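Local coordinates for protein putative GntR-family transcriptional regulator (Bordetella bronchiseptica RB50, PDB 3CNV) that is a putative GntR-family transcriptional regulator whose UTRA-type ligand-binding domain, the part in this structure, probably senses a small-molecule effector to control DNA binding, at residues C[43-48]-C[69-74]; C[37-42]-C[143-148]. All blocks are in the same frame, centred on the assembly; numbering follows the deposited sequence.

Interaction 1 (C[43-48]-C[69-74])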
loop_
_atom_site.group_PDB
_atom_site.type_symbol
_atom_site.label_atom_id
_atom_site.label_comp_id
_atom_site.label_asym_id
_atom_site.label_seq_id
_atom_site.Cartn_x
_atom_site.Cartn_y
_atom_site.Cartn_z
ATOM N N ALA C 43 24.022 16.287 -14.571
ATOM C CA ALA C 43 25.324 15.950 -14.037
ATOM C C ALA C 43 25.934 17.197 -13.448
ATOM O O ALA C 43 25.964 18.264 -14.054
ATOM C CB ALA C 43 26.264 15.341 -15.159
ATOM N N GLY C 44 26.414 17.051 -12.240
ATOM C CA GLY C 44 27.202 18.083 -11.660
ATOM C C GLY C 44 26.367 18.912 -10.759
ATOM O O GLY C 44 26.856 19.815 -10.147
ATOM N N GLU C 45 25.081 18.605 -10.701
ATOM C CA GLU C 45 24.204 19.345 -9.795
ATOM C C GLU C 45 24.564 19.083 -8.349
ATOM O O GLU C 45 24.939 17.977 -7.972
ATOM C CB GLU C 45 22.701 19.078 -10.022
ATOM C CG GLU C 45 22.147 19.737 -11.255
ATOM C CD GLU C 45 20.619 19.900 -11.168
ATOM O OE1 GLU C 45 20.120 20.253 -10.072
ATOM O OE2 GLU C 45 19.925 19.664 -12.165
ATOM N N THR C 46 24.468 20.155 -7.584
ATOM C CA THR C 46 24.677 20.148 -6.147
ATOM C C THR C 46 23.446 19.616 -5.427
ATOM O O THR C 46 22.321 19.907 -5.802
ATOM C CB THR C 46 25.068 21.581 -5.659
ATOM O OG1 THR C 46 26.380 21.917 -6.208
ATOM C CG2 THR C 46 25.056 21.667 -4.199
ATOM N N VAL C 47 23.724 18.795 -4.416
ATOM C CA VAL C 47 22.742 18.240 -3.487
ATOM C C VAL C 47 23.145 18.552 -2.037
ATOM O O VAL C 47 24.286 18.681 -1.700
ATOM C CB VAL C 47 22.493 16.695 -3.650
ATOM C CG1 VAL C 47 21.833 16.385 -5.077
ATOM C CG2 VAL C 47 23.769 15.913 -3.427
ATOM N N VAL C 48 22.149 18.741 -1.210
ATOM C CA VAL C 48 22.376 18.800 0.230
ATOM C C VAL C 48 22.288 17.375 0.719
ATOM O O VAL C 48 21.380 16.607 0.329
ATOM C CB VAL C 48 21.281 19.579 0.957
ATOM C CG1 VAL C 48 21.574 19.619 2.539
ATOM C CG2 VAL C 48 21.153 20.933 0.379
ATOM N N PRO C 69 17.819 17.843 -3.698
ATOM C CA PRO C 69 18.305 18.743 -4.778
ATOM C C PRO C 69 18.643 20.169 -4.228
ATOM O O PRO C 69 17.837 20.799 -3.552
ATOM C CB PRO C 69 17.156 18.757 -5.761
ATOM C CG PRO C 69 15.935 18.232 -4.981
ATOM C CD PRO C 69 16.426 17.397 -3.891
ATOM N N GLY C 70 19.868 20.613 -4.458
ATOM C CA GLY C 70 20.369 21.865 -3.854
ATOM C C GLY C 70 19.403 22.990 -4.189
ATOM O O GLY C 70 19.097 23.829 -3.362
ATOM N N THR C 71 18.877 22.911 -5.398
ATOM C CA THR C 71 18.012 23.927 -5.985
ATOM C C THR C 71 16.857 24.250 -5.065
ATOM O O THR C 71 16.689 25.383 -4.661
ATOM C CB THR C 71 17.462 23.492 -7.391
ATOM O OG1 THR C 71 16.714 22.241 -7.314
ATOM C CG2 THR C 71 18.611 23.360 -8.411
ATOM N N HIS C 72 16.138 23.238 -4.623
ATOM C CA HIS C 72 14.905 23.482 -3.856
ATOM C C HIS C 72 15.168 23.645 -2.361
ATOM O O HIS C 72 14.269 23.976 -1.587
ATOM C CB HIS C 72 13.901 22.362 -4.096
ATOM C CG HIS C 72 13.601 22.134 -5.541
ATOM N ND1 HIS C 72 13.922 20.963 -6.195
ATOM C CD2 HIS C 72 13.035 22.945 -6.472
ATOM C CE1 HIS C 72 13.542 21.052 -7.460
ATOM N NE2 HIS C 72 13.005 22.245 -7.656
ATOM N N PHE C 73 16.400 23.417 -1.950
ATOM C CA PHE C 73 16.682 23.320 -0.523
ATOM C C PHE C 73 17.819 24.221 -0.098
ATOM O O PHE C 73 18.506 23.985 0.915
ATOM C CB PHE C 73 16.932 21.866 -0.127
ATOM C CG PHE C 73 15.672 21.035 -0.041
ATOM C CD1 PHE C 73 14.883 21.063 1.103
ATOM C CD2 PHE C 73 15.258 20.252 -1.130
ATOM C CE1 PHE C 73 13.709 20.301 1.150
ATOM C CE2 PHE C 73 14.148 19.481 -1.074
ATOM C CZ PHE C 73 13.349 19.513 0.074
ATOM N N ARG C 74 18.005 25.271 -0.898
ATOM C CA ARG C 74 19.075 26.259 -0.638
ATOM C C ARG C 74 19.016 26.815 0.772
ATOM O O ARG C 74 20.041 27.008 1.407
ATOM C CB ARG C 74 19.119 27.357 -1.709
ATOM C CG ARG C 74 19.932 26.845 -2.892
ATOM C CD ARG C 74 20.171 27.913 -3.938
ATOM N NE ARG C 74 19.047 27.966 -4.866
ATOM C CZ ARG C 74 17.990 28.768 -4.732
ATOM N NH1 ARG C 74 17.901 29.619 -3.700
ATOM N NH2 ARG C 74 17.015 28.713 -5.643
HETATM O O HOH W 1 20.358 21.110 -7.467
#
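Glu45 and Thr71 approach each other obliquely, the carboxylate oxygen Glu45 OE1 lying 3.8 Å from the methyl Thr71 CG2. Glu45 CG is beside the backbone N and anti to the carbonyl carbon (chi1 -74°), and the chain beyond it is extended. Its other oxygen, OE2, is taken by a salt bridge to Arg42. A water bridges the two residues, donating to Glu45 OE1 (2.8 Å) and to Thr46 O (2.8 Å) while accepting from Thr71 N (3.1 Å). Thr46 O also receives Gly70 N at 2.9 Å, with an N-H...O angle of 146° and the donor tilted 28° from the carbonyl plane. Gly70 has no side chain to press on that oxygen as its N closes in; its CA is 4.3 Å from Val47 CA. Pro69, just before Gly70, joins Val47 in an antiparallel non-hydrogen-bonded pair whose side chains diverge, at the end of strand 59-69 and the start of strand 46-56. Val48 CG2, anti to its carbonyl carbon, lies 4.1 Å from Phe73 O and loosely against Phe73 CB at 4.4 Å; the Phe73 ring leads away, toward Phe92, Phe96 and Met143. The contact is polar at the Glu45 end and mostly apolar at the Val48 end. Its link through Thr46 O is mainly a backbone one, with the carboxylate attached through the water, which the negative charge would tend to orient.

Interaction 2 (C[37-42]-C[143-148])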
loop_
_atom_site.group_PDB
_atom_site.type_symbol
_atom_site.label_atom_id
_atom_site.label_comp_id
_atom_site.label_asym_id
_atom_site.label_seq_id
_atom_site.Cartn_x
_atom_site.Cartn_y
_atom_site.Cartn_z
ATOM N N ARG C 37 20.812 10.629 -10.917
ATOM C CA ARG C 37 19.840 9.901 -11.761
ATOM C C ARG C 37 18.532 9.651 -10.985
ATOM O O ARG C 37 17.425 9.817 -11.533
ATOM C CB ARG C 37 20.427 8.621 -12.376
ATOM C CG ARG C 37 20.016 7.333 -11.725
ATOM C CD ARG C 37 20.545 6.144 -12.527
ATOM N NE ARG C 37 20.125 4.856 -11.977
ATOM C CZ ARG C 37 19.246 4.053 -12.569
ATOM N NH1 ARG C 37 18.715 4.399 -13.740
ATOM N NH2 ARG C 37 18.914 2.899 -12.002
ATOM N N ALA C 38 18.644 9.342 -9.717
ATOM C CA ALA C 38 17.452 9.092 -8.889
ATOM C C ALA C 38 16.585 10.358 -8.767
ATOM O O ALA C 38 15.367 10.294 -8.745
ATOM C CB ALA C 38 17.860 8.547 -7.482
ATOM N N LEU C 39 17.263 11.499 -8.722
ATOM C CA LEU C 39 16.660 12.843 -8.503
ATOM C C LEU C 39 16.402 13.569 -9.820
ATOM O O LEU C 39 15.836 14.663 -9.860
ATOM C CB LEU C 39 17.533 13.663 -7.521
ATOM C CG LEU C 39 17.520 13.274 -6.031
ATOM C CD1 LEU C 39 18.564 14.097 -5.097
ATOM C CD2 LEU C 39 16.085 13.311 -5.400
ATOM N N GLU C 40 16.710 12.881 -10.902
ATOM C CA GLU C 40 16.546 13.411 -12.259
ATOM C C GLU C 40 17.229 14.764 -12.374
ATOM O O GLU C 40 16.664 15.740 -12.859
ATOM C CB GLU C 40 15.059 13.457 -12.662
ATOM C CG GLU C 40 14.451 12.017 -12.708
ATOM C CD GLU C 40 12.930 11.960 -12.788
ATOM O OE1 GLU C 40 12.307 12.947 -13.220
ATOM O OE2 GLU C 40 12.351 10.921 -12.387
ATOM N N LEU C 41 18.463 14.827 -11.875
ATOM C CA LEU C 41 19.292 16.030 -11.991
ATOM C C LEU C 41 20.269 15.958 -13.172
ATOM O O LEU C 41 20.598 14.892 -13.662
ATOM C CB LEU C 41 20.092 16.280 -10.730
ATOM C CG LEU C 41 19.323 16.144 -9.404
ATOM C CD1 LEU C 41 20.239 16.446 -8.208
ATOM C CD2 LEU C 41 18.216 17.077 -9.453
ATOM N N ARG C 42 20.746 17.133 -13.573
ATOM C CA ARG C 42 21.844 17.237 -14.521
ATOM C C ARG C 42 23.083 16.816 -13.809
ATOM O O ARG C 42 23.217 17.009 -12.654
ATOM C CB ARG C 42 22.049 18.670 -15.085
ATOM C CG ARG C 42 20.814 19.267 -15.748
ATOM C CD ARG C 42 20.975 20.765 -16.115
ATOM N NE ARG C 42 19.813 21.528 -15.637
ATOM C CZ ARG C 42 19.716 22.038 -14.401
ATOM N NH1 ARG C 42 20.727 21.934 -13.575
ATOM N NH2 ARG C 42 18.639 22.705 -14.006
HETATM N N MSE C 143 12.218 14.190 -5.192
HETATM C CA MSE C 143 12.733 15.271 -4.351
HETATM C C MSE C 143 13.639 14.854 -3.188
HETATM O O MSE C 143 14.225 15.702 -2.483
HETATM C CB MSE C 143 11.558 16.069 -3.712
HETATM C CG MSE C 143 10.796 16.984 -4.606
HETATM SE SE MSE C 143 11.837 18.202 -5.752
HETATM C CE MSE C 143 12.680 19.220 -4.362
ATOM N N GLU C 144 13.716 13.575 -2.955
ATOM C CA GLU C 144 14.563 13.017 -1.898
ATOM C C GLU C 144 14.940 11.611 -2.183
ATOM O O GLU C 144 14.109 10.794 -2.639
ATOM C CB GLU C 144 13.847 12.986 -0.526
ATOM C CG GLU C 144 14.744 12.507 0.617
ATOM C CD GLU C 144 13.969 12.013 1.847
ATOM O OE1 GLU C 144 12.946 11.291 1.649
ATOM O OE2 GLU C 144 14.410 12.357 2.981
ATOM N N VAL C 145 16.207 11.360 -1.859
ATOM C CA VAL C 145 16.784 10.038 -1.768
ATOM C C VAL C 145 17.177 9.816 -0.350
ATOM O O VAL C 145 17.851 10.628 0.249
ATOM C CB VAL C 145 18.027 9.812 -2.668
ATOM C CG1 VAL C 145 18.660 8.381 -2.390
ATOM C CG2 VAL C 145 17.678 9.915 -4.163
ATOM N N ARG C 146 16.699 8.736 0.230
ATOM C CA ARG C 146 17.097 8.426 1.596
ATOM C C ARG C 146 17.452 6.938 1.714
ATOM O O ARG C 146 16.683 6.069 1.253
ATOM C CB ARG C 146 15.927 8.789 2.563
ATOM C CG ARG C 146 16.232 8.542 4.040
ATOM C CD ARG C 146 15.060 8.869 4.985
ATOM N NE ARG C 146 14.579 10.240 4.881
ATOM C CZ ARG C 146 13.762 10.845 5.727
ATOM N NH1 ARG C 146 13.200 10.168 6.730
ATOM N NH2 ARG C 146 13.442 12.120 5.514
ATOM N N ARG C 147 18.634 6.656 2.292
ATOM C CA ARG C 147 19.021 5.360 2.657
ATOM C C ARG C 147 19.076 5.212 4.159
ATOM O O ARG C 147 19.839 5.908 4.869
ATOM C CB ARG C 147 20.381 4.979 2.129
ATOM C CG ARG C 147 20.727 3.572 2.654
ATOM C CD ARG C 147 22.139 3.100 2.263
ATOM N NE ARG C 147 23.086 4.201 2.106
ATOM C CZ ARG C 147 23.817 4.751 3.086
ATOM N NH1 ARG C 147 23.711 4.338 4.336
ATOM N NH2 ARG C 147 24.663 5.737 2.792
ATOM N N GLY C 148 18.214 4.313 4.638
ATOM C CA GLY C 148 18.124 4.053 6.029
ATOM C C GLY C 148 18.729 2.700 6.392
ATOM O O GLY C 148 18.612 1.714 5.684
#
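Val145 CG2 meets two neighbours at once, Ala38 CB at 3.6 Å and Leu39 CG at 3.8 Å. This methyl lies beside the Val145 backbone N, anti to the carbonyl carbon. The Leu39 and Val145 side chains cross obliquely; chi1 (-73°) sets Leu39 CG anti to its carbonyl carbon, and the branch end reaches nearer to the strand than CB does. Leu39 CD2 rests against the peptide joining Met143, a selenomethionine here, to Glu144, 3.4 Å from Glu144 N and 3.6 Å from Met143 C. No hydrogen bond crosses the contact. Through this packing, Ala38 and Leu39 lay the end of helix 33-38 on one face of the six-stranded antiparallel sheet of the UTRA domain. Two motifs shape the meeting backbones: Glu40, with positive phi (52°), closes the helix in a Schellman motif, and Met143 with Glu144 opposite Ser135 makes a classic beta bulge. On the far face of the strand, apart from the contact itself, Arg146 grips Glu144 side-on in a salt bridge. Glu144 OE2 receives Arg146 NH2 (2.7 Å) through its syn lone pair, while Arg146 NE (2.8 Å) comes in 41° above the carboxylate plane. Glu144 OE1 is hydrogen-bonded to Tyr89 and Ser135. Arg146 NH1 binds a citrate, probably from the crystallisation liquor, a position consistent with an effector pocket on the face carrying Glu144 and Arg146.

Overall arrangement
From the N terminus, the chain passes strand 20-30; the last turn of helix 33-38 and the loop after it (residues 37-42) supply the first half of interaction 2 and run directly into residues 43-48 of interaction 1. The hairpin of strands 46-56 and 59-69 then returns to residues 69-74, closing the shorter loop. Helices 78-83, 88-96 and 117-120 and strands 102-111 and 127-137 intervene before residues 143-148 complete interaction 2, whose loop encloses that of interaction 1. Their centres lie about 10 Å apart. The two contacts touch, with Val47 CG1 3.5 Å from Leu41 CD1, so the helix end and loop 69-74 are tied to the sheet that holds the hairpin and strand 141-150.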